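Local coordinates for protein amide synthase (Vibrio cholerae, PDB 1L5A) that probably catalyses amide bond formation in vibriobactin biosynthesis, as a nonribosomal peptide synthetase condensation enzyme, at residues S98-V110 with L119-G131. Residues are numbered along the deposited sequence; the frame is centred on the assembly and turned at random.
Sequences STLIDAPITSHQV and LIYTRAHHIVLDG
Ile-120 and Val-110 open the antiparallel ladder as a non-hydrogen-bonded pair, their CG1 atoms 4.4 Å apart. Tyr-121 and Gln-109 exchange two nearly straight backbone bonds (Tyr-121 N to Gln-109 O 2.9 Å), while the Gln-109 amide lies alongside the tyrosine ring, CD 3.5 Å from Tyr-121 CD2, with the planes 51° apart. Their polar ends leave the pair: Gln-109 OE1 bonds to Tyr-111, Tyr-121 OH to Asp-93. Across the sheet from Tyr-121, Thr-122 CG2 meets the His-108 imidazole obliquely; His-108 NE2 is hydrogen-bonded to Thr-106 OG1 (2.7 Å). Arg-123 backbone-pairs with Ser-107; bends at chi2 and chi3 bring its guanidinium back over Ser-107 CB, which touches one face, and NH2 makes a weak bond to Ile-105 O (3.3 Å). NH1 forms a salt bridge with Asp-93. His-125 offers a ring face to Leu-100 CD2, while its ND1 accepts a hydrogen bond from Ile-127 N, in the ring plane (2.9 Å). Ile-105 CG2 packs on Val-128 CG2 (3.6 Å). His-125 to Gly-131 form the HHxxxDG signature of condensation domains, with Asp-130 N-capping helix 131-150. The hairpin lies between strands 72-75 and 22-30; helix 131-150 packs against Ile-120 and Thr-122, helix 6-14 against Leu-100 and Ile-127.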
loop_
_atom_site.group_PDB
_atom_site.type_symbol
_atom_site.label_atom_id
_atom_site.label_comp_id
_atom_site.label_asym_id
_atom_site.label_seq_id
_atom_site.Cartn_x
_atom_site.Cartn_y
_atom_site.Cartn_z
ATOM N N SER A 98 -1.310 -35.185 -24.474
ATOM C CA SER A 98 -1.257 -33.905 -23.791
ATOM C C SER A 98 -1.663 -32.694 -24.629
ATOM O O SER A 98 -0.998 -31.653 -24.579
ATOM C CB SER A 98 0.144 -33.684 -23.200
ATOM O OG SER A 98 1.167 -33.908 -24.152
ATOM N N THR A 99 -2.750 -32.827 -25.391
ATOM C CA THR A 99 -3.241 -31.715 -26.201
ATOM C C THR A 99 -3.737 -30.654 -25.225
ATOM O O THR A 99 -3.903 -30.928 -24.042
ATOM C CB THR A 99 -4.407 -32.137 -27.104
ATOM O OG1 THR A 99 -3.973 -33.181 -27.988
ATOM C CG2 THR A 99 -4.913 -30.939 -27.919
ATOM N N LEU A 100 -3.967 -29.441 -25.708
ATOM C CA LEU A 100 -4.432 -28.382 -24.834
ATOM C C LEU A 100 -5.761 -27.838 -25.286
ATOM O O LEU A 100 -6.523 -27.316 -24.477
ATOM C CB LEU A 100 -3.422 -27.231 -24.787
ATOM C CG LEU A 100 -2.288 -27.271 -23.766
ATOM C CD1 LEU A 100 -1.550 -25.948 -23.793
ATOM C CD2 LEU A 100 -2.840 -27.518 -22.383
ATOM N N ILE A 101 -6.041 -27.942 -26.581
ATOM C CA ILE A 101 -7.295 -27.420 -27.104
ATOM C C ILE A 101 -8.494 -28.211 -26.584
ATOM O O ILE A 101 -8.500 -29.438 -26.598
ATOM C CB ILE A 101 -7.342 -27.437 -28.667
ATOM C CG1 ILE A 101 -6.088 -26.790 -29.252
ATOM C CG2 ILE A 101 -8.571 -26.650 -29.168
ATOM C CD1 ILE A 101 -6.012 -25.301 -29.044
ATOM N N ASP A 102 -9.491 -27.483 -26.106
ATOM C CA ASP A 102 -10.723 -28.067 -25.607
ATOM C C ASP A 102 -10.589 -29.350 -24.775
ATOM O O ASP A 102 -11.500 -30.174 -24.769
ATOM C CB ASP A 102 -11.648 -28.307 -26.799
ATOM C CG ASP A 102 -11.819 -27.060 -27.656
ATOM O OD1 ASP A 102 -12.326 -26.025 -27.154
ATOM O OD2 ASP A 102 -11.432 -27.112 -28.842
ATOM N N ALA A 103 -9.481 -29.518 -24.060
ATOM C CA ALA A 103 -9.297 -30.716 -23.249
ATOM C C ALA A 103 -9.055 -30.429 -21.750
ATOM O O ALA A 103 -8.730 -29.311 -21.353
ATOM C CB ALA A 103 -8.152 -31.538 -23.814
ATOM N N PRO A 104 -9.220 -31.447 -20.899
ATOM C CA PRO A 104 -9.002 -31.224 -19.471
ATOM C C PRO A 104 -7.517 -31.022 -19.244
ATOM O O PRO A 104 -6.706 -31.790 -19.754
ATOM C CB PRO A 104 -9.487 -32.529 -18.822
ATOM C CG PRO A 104 -10.337 -33.199 -19.900
ATOM C CD PRO A 104 -9.638 -32.833 -21.168
ATOM N N ILE A 105 -7.164 -30.014 -18.454
ATOM C CA ILE A 105 -5.766 -29.733 -18.182
ATOM C C ILE A 105 -5.206 -30.555 -17.038
ATOM O O ILE A 105 -3.995 -30.670 -16.895
ATOM C CB ILE A 105 -5.547 -28.238 -17.864
ATOM C CG1 ILE A 105 -6.207 -27.371 -18.934
ATOM C CG2 ILE A 105 -4.074 -27.917 -17.849
ATOM C CD1 ILE A 105 -5.655 -27.546 -20.313
ATOM N N THR A 106 -6.056 -31.124 -16.198
ATOM C CA THR A 106 -5.498 -31.917 -15.105
ATOM C C THR A 106 -6.041 -33.336 -15.063
ATOM O O THR A 106 -6.986 -33.669 -15.758
ATOM C CB THR A 106 -5.740 -31.260 -13.724
ATOM O OG1 THR A 106 -7.091 -31.498 -13.303
ATOM C CG2 THR A 106 -5.475 -29.762 -13.798
ATOM N N SER A 107 -5.423 -34.168 -14.237
ATOM C CA SER A 107 -5.832 -35.551 -14.069
ATOM C C SER A 107 -5.644 -35.907 -12.596
ATOM O O SER A 107 -4.684 -35.458 -11.959
ATOM C CB SER A 107 -4.974 -36.464 -14.961
ATOM O OG SER A 107 -5.443 -37.803 -14.958
ATOM N N HIS A 108 -6.555 -36.711 -12.056
ATOM C CA HIS A 108 -6.481 -37.115 -10.656
ATOM C C HIS A 108 -6.794 -38.593 -10.526
ATOM O O HIS A 108 -7.891 -39.050 -10.853
ATOM C CB HIS A 108 -7.463 -36.271 -9.829
ATOM C CG HIS A 108 -7.311 -34.807 -10.071
ATOM N ND1 HIS A 108 -6.364 -34.042 -9.422
ATOM C CD2 HIS A 108 -7.873 -34.000 -11.005
ATOM C CE1 HIS A 108 -6.344 -32.831 -9.954
ATOM N NE2 HIS A 108 -7.249 -32.780 -10.917
ATOM N N GLN A 109 -5.825 -39.352 -10.045
ATOM C CA GLN A 109 -6.035 -40.775 -9.910
ATOM C C GLN A 109 -5.698 -41.205 -8.484
ATOM O O GLN A 109 -4.740 -40.711 -7.906
ATOM C CB GLN A 109 -5.138 -41.507 -10.909
ATOM C CG GLN A 109 -5.318 -41.118 -12.387
ATOM C CD GLN A 109 -4.139 -41.609 -13.283
ATOM O OE1 GLN A 109 -3.403 -42.554 -12.929
ATOM N NE2 GLN A 109 -3.971 -40.967 -14.445
ATOM N N VAL A 110 -6.492 -42.110 -7.912
ATOM C CA VAL A 110 -6.219 -42.603 -6.566
ATOM C C VAL A 110 -6.220 -44.123 -6.572
ATOM O O VAL A 110 -7.080 -44.740 -7.185
ATOM C CB VAL A 110 -7.287 -42.150 -5.544
ATOM C CG1 VAL A 110 -6.877 -42.603 -4.149
ATOM C CG2 VAL A 110 -7.447 -40.645 -5.571
ATOM N N LEU A 119 -1.961 -44.696 -3.233
ATOM C CA LEU A 119 -1.176 -43.943 -4.193
ATOM C C LEU A 119 -2.029 -42.872 -4.844
ATOM O O LEU A 119 -3.024 -43.184 -5.489
ATOM C CB LEU A 119 -0.626 -44.859 -5.281
ATOM C CG LEU A 119 0.421 -44.191 -6.166
ATOM C CD1 LEU A 119 1.570 -43.731 -5.291
ATOM C CD2 LEU A 119 0.909 -45.164 -7.229
ATOM N N ILE A 120 -1.636 -41.615 -4.658
ATOM C CA ILE A 120 -2.338 -40.482 -5.247
ATOM C C ILE A 120 -1.475 -39.878 -6.340
ATOM O O ILE A 120 -0.298 -39.571 -6.124
ATOM C CB ILE A 120 -2.590 -39.375 -4.229
ATOM C CG1 ILE A 120 -3.596 -39.841 -3.186
ATOM C CG2 ILE A 120 -3.105 -38.141 -4.938
ATOM C CD1 ILE A 120 -3.552 -39.017 -1.928
ATOM N N TYR A 121 -2.075 -39.694 -7.502
ATOM C CA TYR A 121 -1.385 -39.132 -8.639
ATOM C C TYR A 121 -2.115 -37.874 -9.093
ATOM O O TYR A 121 -3.309 -37.903 -9.410
ATOM C CB TYR A 121 -1.336 -40.157 -9.788
ATOM C CG TYR A 121 -0.832 -39.606 -11.100
ATOM C CD1 TYR A 121 0.522 -39.276 -11.283
ATOM C CD2 TYR A 121 -1.702 -39.409 -12.163
ATOM C CE1 TYR A 121 0.989 -38.761 -12.514
ATOM C CE2 TYR A 121 -1.253 -38.898 -13.391
ATOM C CZ TYR A 121 0.089 -38.580 -13.559
ATOM O OH TYR A 121 0.503 -38.090 -14.779
ATOM N N THR A 122 -1.378 -36.771 -9.131
ATOM C CA THR A 122 -1.918 -35.488 -9.548
ATOM C C THR A 122 -1.110 -34.958 -10.723
ATOM O O THR A 122 0.107 -34.917 -10.661
ATOM C CB THR A 122 -1.808 -34.489 -8.407
ATOM O OG1 THR A 122 -2.492 -35.018 -7.271
ATOM C CG2 THR A 122 -2.412 -33.143 -8.803
ATOM N N ARG A 123 -1.780 -34.552 -11.790
ATOM C CA ARG A 123 -1.080 -34.005 -12.937
ATOM C C ARG A 123 -1.774 -32.795 -13.504
ATOM O O ARG A 123 -2.998 -32.761 -13.636
ATOM C CB ARG A 123 -0.971 -35.005 -14.072
ATOM C CG ARG A 123 -0.651 -34.318 -15.404
ATOM C CD ARG A 123 -1.374 -34.972 -16.546
ATOM N NE ARG A 123 -2.402 -34.104 -17.098
ATOM C CZ ARG A 123 -3.387 -34.515 -17.886
ATOM N NH1 ARG A 123 -3.485 -35.797 -18.223
ATOM N NH2 ARG A 123 -4.283 -33.644 -18.329
ATOM N N ALA A 124 -0.968 -31.821 -13.896
ATOM C CA ALA A 124 -1.485 -30.603 -14.485
ATOM C C ALA A 124 -0.479 -30.089 -15.494
ATOM O O ALA A 124 0.636 -30.565 -15.576
ATOM C CB ALA A 124 -1.707 -29.560 -13.386
ATOM N N HIS A 125 -0.885 -29.123 -16.289
ATOM C CA HIS A 125 0.031 -28.511 -17.233
ATOM C C HIS A 125 0.566 -27.246 -16.551
ATOM O O HIS A 125 -0.155 -26.559 -15.822
ATOM C CB HIS A 125 -0.702 -28.153 -18.513
ATOM C CG HIS A 125 0.199 -27.675 -19.597
ATOM N ND1 HIS A 125 0.756 -26.415 -19.594
ATOM C CD2 HIS A 125 0.661 -28.293 -20.708
ATOM C CE1 HIS A 125 1.523 -26.279 -20.662
ATOM N NE2 HIS A 125 1.484 -27.404 -21.353
ATOM N N HIS A 126 1.831 -26.936 -16.777
ATOM C CA HIS A 126 2.423 -25.755 -16.173
ATOM C C HIS A 126 1.644 -24.456 -16.430
ATOM O O HIS A 126 1.841 -23.462 -15.737
ATOM C CB HIS A 126 3.841 -25.596 -16.692
ATOM C CG HIS A 126 4.870 -25.566 -15.617
ATOM N ND1 HIS A 126 5.132 -24.435 -14.874
ATOM C CD2 HIS A 126 5.682 -26.536 -15.137
ATOM C CE1 HIS A 126 6.063 -24.711 -13.980
ATOM N NE2 HIS A 126 6.413 -25.979 -14.118
ATOM N N ILE A 127 0.765 -24.470 -17.427
ATOM C CA ILE A 127 0.002 -23.288 -17.785
ATOM C C ILE A 127 -1.119 -22.939 -16.795
ATOM O O ILE A 127 -1.700 -21.853 -16.880
ATOM C CB ILE A 127 -0.565 -23.427 -19.227
ATOM C CG1 ILE A 127 -0.928 -22.059 -19.786
ATOM C CG2 ILE A 127 -1.820 -24.292 -19.237
ATOM C CD1 ILE A 127 -1.186 -22.112 -21.250
ATOM N N VAL A 128 -1.440 -23.850 -15.877
ATOM C CA VAL A 128 -2.457 -23.565 -14.854
ATOM C C VAL A 128 -1.941 -23.855 -13.440
ATOM O O VAL A 128 -2.683 -23.711 -12.467
ATOM C CB VAL A 128 -3.772 -24.368 -15.043
ATOM C CG1 VAL A 128 -4.443 -23.986 -16.371
ATOM C CG2 VAL A 128 -3.480 -25.847 -14.954
ATOM N N LEU A 129 -0.667 -24.222 -13.326
ATOM C CA LEU A 129 -0.095 -24.538 -12.033
ATOM C C LEU A 129 1.439 -24.514 -12.016
ATOM O O LEU A 129 2.079 -25.014 -12.945
ATOM C CB LEU A 129 -0.564 -25.935 -11.595
ATOM C CG LEU A 129 -0.445 -26.223 -10.089
ATOM C CD1 LEU A 129 -1.541 -25.432 -9.340
ATOM C CD2 LEU A 129 -0.585 -27.743 -9.819
ATOM N N ASP A 130 2.015 -23.927 -10.962
ATOM C CA ASP A 130 3.462 -23.902 -10.785
ATOM C C ASP A 130 3.790 -24.697 -9.525
ATOM O O ASP A 130 2.921 -25.361 -8.964
ATOM C CB ASP A 130 4.016 -22.469 -10.668
ATOM C CG ASP A 130 3.273 -21.611 -9.638
ATOM O OD1 ASP A 130 2.885 -22.137 -8.560
ATOM O OD2 ASP A 130 3.097 -20.392 -9.908
ATOM N N GLY A 131 5.028 -24.624 -9.061
ATOM C CA GLY A 131 5.390 -25.395 -7.886
ATOM C C GLY A 131 4.612 -25.039 -6.648
ATOM O O GLY A 131 4.059 -25.901 -5.962
HETATM O O HOH W 1 -5.180 -35.627 -7.986
#